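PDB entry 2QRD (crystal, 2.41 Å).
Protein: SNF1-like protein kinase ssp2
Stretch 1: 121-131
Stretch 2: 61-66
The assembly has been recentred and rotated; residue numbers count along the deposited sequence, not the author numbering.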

# COMPACT_ATOMS: atom_id res chain seq x y z
N PHE A 121 0.17 14.08 -3.42
CA PHE A 121 1.59 14.31 -3.66
C PHE A 121 1.79 15.35 -4.77
O PHE A 121 1.09 15.30 -5.77
CB PHE A 121 2.25 12.98 -4.01
CG PHE A 121 2.30 12.04 -2.87
CD1 PHE A 121 1.30 11.11 -2.67
CD2 PHE A 121 3.35 12.11 -1.94
CE1 PHE A 121 1.36 10.23 -1.57
CE2 PHE A 121 3.40 11.26 -0.86
CZ PHE A 121 2.41 10.31 -0.68
N PRO A 122 2.77 16.25 -4.63
CA PRO A 122 3.82 16.37 -3.62
C PRO A 122 3.41 16.99 -2.28
O PRO A 122 4.25 17.17 -1.40
CB PRO A 122 4.85 17.25 -4.32
CG PRO A 122 4.06 18.08 -5.22
CD PRO A 122 2.98 17.22 -5.73
N PHE A 123 2.13 17.29 -2.12
CA PHE A 123 1.65 17.92 -0.92
C PHE A 123 2.19 17.26 0.35
O PHE A 123 2.79 17.95 1.18
CB PHE A 123 0.11 17.95 -0.89
CG PHE A 123 -0.47 18.27 0.48
CD1 PHE A 123 -0.21 19.49 1.10
CD2 PHE A 123 -1.26 17.34 1.14
CE1 PHE A 123 -0.77 19.79 2.36
CE2 PHE A 123 -1.79 17.62 2.39
CZ PHE A 123 -1.55 18.85 2.98
N LEU A 124 1.96 15.95 0.51
CA LEU A 124 2.44 15.22 1.66
C LEU A 124 3.97 15.13 1.79
O LEU A 124 4.47 14.96 2.91
CB LEU A 124 1.85 13.78 1.70
CG LEU A 124 0.38 13.59 2.12
CD1 LEU A 124 -0.02 12.12 1.95
CD2 LEU A 124 0.17 14.07 3.54
N ASP A 125 4.70 15.21 0.67
CA ASP A 125 6.19 15.26 0.73
C ASP A 125 6.64 16.62 1.22
O ASP A 125 7.60 16.73 1.91
CB ASP A 125 6.85 14.93 -0.62
CG ASP A 125 6.31 13.64 -1.25
OD1 ASP A 125 5.60 13.73 -2.26
OD2 ASP A 125 6.56 12.53 -0.76
N LEU A 126 5.89 17.65 0.90
CA LEU A 126 6.11 18.99 1.46
C LEU A 126 5.76 19.15 2.96
O LEU A 126 6.49 19.84 3.71
CB LEU A 126 5.38 20.01 0.61
CG LEU A 126 6.16 20.60 -0.60
CD1 LEU A 126 7.32 19.81 -1.10
CD2 LEU A 126 5.21 20.97 -1.74
N CYS A 127 4.68 18.51 3.41
CA CYS A 127 4.30 18.48 4.80
C CYS A 127 5.33 17.79 5.68
O CYS A 127 5.52 18.18 6.83
CB CYS A 127 2.98 17.74 4.96
SG CYS A 127 1.50 18.61 4.37
N ALA A 128 5.99 16.76 5.14
CA ALA A 128 7.06 16.06 5.84
C ALA A 128 8.27 16.98 6.03
O ALA A 128 8.90 16.96 7.09
CB ALA A 128 7.45 14.76 5.11
N MET A 129 8.59 17.76 5.00
CA MET A 129 9.60 18.82 5.06
C MET A 129 9.29 19.86 6.17
O MET A 129 10.14 20.14 7.02
CB MET A 129 9.69 19.50 3.66
CG MET A 129 11.05 20.08 3.28
SD MET A 129 11.29 20.57 1.50
CE MET A 129 10.55 19.14 0.64
N LEU A 130 8.07 20.40 6.16
CA LEU A 130 7.63 21.30 7.21
C LEU A 130 7.81 20.68 8.59
O LEU A 130 8.39 21.28 9.49
CB LEU A 130 6.17 21.70 7.00
CG LEU A 130 5.76 23.10 7.47
CD1 LEU A 130 4.30 23.12 7.90
CD2 LEU A 130 6.67 23.56 8.61
N VAL A 131 7.29 19.46 8.75
CA VAL A 131 7.34 18.77 10.03
C VAL A 131 8.77 18.60 10.52
O VAL A 131 9.04 18.84 11.69
CB VAL A 131 6.55 17.42 9.99
CG1 VAL A 131 6.88 16.57 11.17
CG2 VAL A 131 5.04 17.68 9.94
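Stretch 2 (61-66) RWEIPH

The packing of a strand across a helix illustrates a general principle: a strand crossing a helix can centre its contact on one large aromatic side chain, and the helix meets it with residues spaced three and four apart. In ssp2 that aromatic residue is W62, which has more of its surface covered by the partner segment than any other residue of the two stretches. Its CA-to-CB bond points toward the helix, and with chi1 in the m well (-59°) and chi2 at 65° the indole lies along the helix surface. L126 covers one face of the ring through its CB, and its CG stands 3.9 Å from W62 CE3. The backbone of the same residue also comes near, with L126 O 3.8 Å from W62 CH2; this carbonyl is already engaged within the helix, where L126 O accepts a hydrogen bond from L130 N at 3.0 Å.

One turn further along, two neighbours approach the indole obliquely. L130 CB lies 3.9 Å from W62 CH2, and M129 CB lies 4.3 Å from W62 CZ3. L126, M129 and L130 thus form a single patch, as the helical repeat requires, and the CA-to-CB bonds of all three point toward stretch 2. That of C127, in between, points away.

The backbones explain why so much depends on side chains. Residues 123-131 are helical, and 61-63 end a strand that begins earlier in the chain. The two axes approach no closer than 10.7 Å, and their N-to-C directions make an angle of 102°, so the strand runs across the helix, close to perpendicular. No hydrogen bond joins the stretches, and the W62 side chain spans the gap. The nearest CA pairs give the register: L126 CA is 8.0 Å from W62 CA, and P122 CA is 7.4 Å from I64 CA. Stretch 2 therefore moves toward the start of the helix as its own chain advances.

At that end the chain turns from strand to helix, with I64 at the N-cap position and P65 opening the new helix. P122, preceded by a cis peptide bond, brings its CG to 3.7 Å from I64 CG2. P65 broadens the apolar surface: its CD is 4.2 Å from L126 CD1, while its CG is 4.4 Å from M129 CE, at the partly exposed margin. L126 packs against W62 and P65, so it touches both the strand and the start of the helix that follows. P122 also anchors the first helical turn, its O accepting a hydrogen bond from L126 N at 2.9 Å.

The polar side chains of E63 and H66 lie toward the edge of this apolar contact. The CA-to-CB bond of E63 points away from the helix, as expected for alternation along a strand after W62, and its OE2 is hydrogen-bonded elsewhere in the structure. H66 points its CA-to-CB bond toward stretch 1 but makes no close contact with it; its NE2, too, finds a partner elsewhere. Association between the stretches, burying 376 Å² in all, thus rests on apolar packing.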

# COMPACT_ATOMS: atom_id res chain seq x y z
N ARG A 61 3.58 29.39 -0.40
CA ARG A 61 3.91 28.86 -1.71
C ARG A 61 5.27 28.15 -1.64
O ARG A 61 6.22 28.68 -1.06
CB ARG A 61 3.92 29.97 -2.75
CG ARG A 61 3.86 29.46 -4.16
CD ARG A 61 3.90 30.60 -5.13
NE ARG A 61 5.07 31.43 -4.88
CZ ARG A 61 5.20 32.67 -5.32
NH1 ARG A 61 4.23 33.20 -6.05
NH2 ARG A 61 6.30 33.37 -5.03
N TRP A 62 5.33 26.97 -2.24
CA TRP A 62 6.51 26.10 -2.20
C TRP A 62 6.88 25.72 -3.63
O TRP A 62 6.02 25.26 -4.42
CB TRP A 62 6.19 24.80 -1.46
CG TRP A 62 5.72 24.89 -0.02
CD1 TRP A 62 4.55 25.45 0.46
CD2 TRP A 62 6.39 24.35 1.12
NE1 TRP A 62 4.48 25.32 1.84
CE2 TRP A 62 5.58 24.63 2.26
CE3 TRP A 62 7.60 23.66 1.29
CZ2 TRP A 62 5.95 24.25 3.55
CZ3 TRP A 62 7.96 23.27 2.58
CH2 TRP A 62 7.15 23.58 3.70
N GLU A 63 8.16 25.91 -3.97
CA GLU A 63 8.67 25.40 -5.24
C GLU A 63 8.71 23.87 -5.13
O GLU A 63 9.04 23.34 -4.07
CB GLU A 63 10.04 26.04 -5.62
CG GLU A 63 9.95 27.56 -5.96
CD GLU A 63 10.84 28.06 -7.16
OE1 GLU A 63 12.07 28.31 -6.99
OE2 GLU A 63 10.28 28.29 -8.28
N ILE A 64 8.31 23.15 -6.16
CA ILE A 64 8.33 21.69 -6.07
C ILE A 64 9.70 21.20 -6.50
O ILE A 64 10.10 21.43 -7.62
CB ILE A 64 7.13 20.99 -6.83
CG1 ILE A 64 5.78 21.48 -6.31
CG2 ILE A 64 7.20 19.48 -6.67
CD1 ILE A 64 4.63 21.27 -7.25
N PRO A 65 10.44 20.55 -5.59
CA PRO A 65 11.81 20.16 -5.90
C PRO A 65 12.00 19.42 -7.21
O PRO A 65 12.89 19.77 -7.98
CB PRO A 65 12.21 19.29 -4.71
CG PRO A 65 11.40 19.84 -3.57
CD PRO A 65 10.06 20.15 -4.21
N HIS A 66 11.18 18.40 -7.47
CA HIS A 66 11.38 17.59 -8.68
C HIS A 66 11.08 18.38 -9.93
O HIS A 66 11.69 18.16 -10.94
CB HIS A 66 10.64 16.22 -8.64
CG HIS A 66 9.18 16.28 -9.00
ND1 HIS A 66 8.18 16.52 -8.07
CD2 HIS A 66 8.55 16.07 -10.18
CE1 HIS A 66 7.01 16.50 -8.67
NE2 HIS A 66 7.20 16.23 -9.96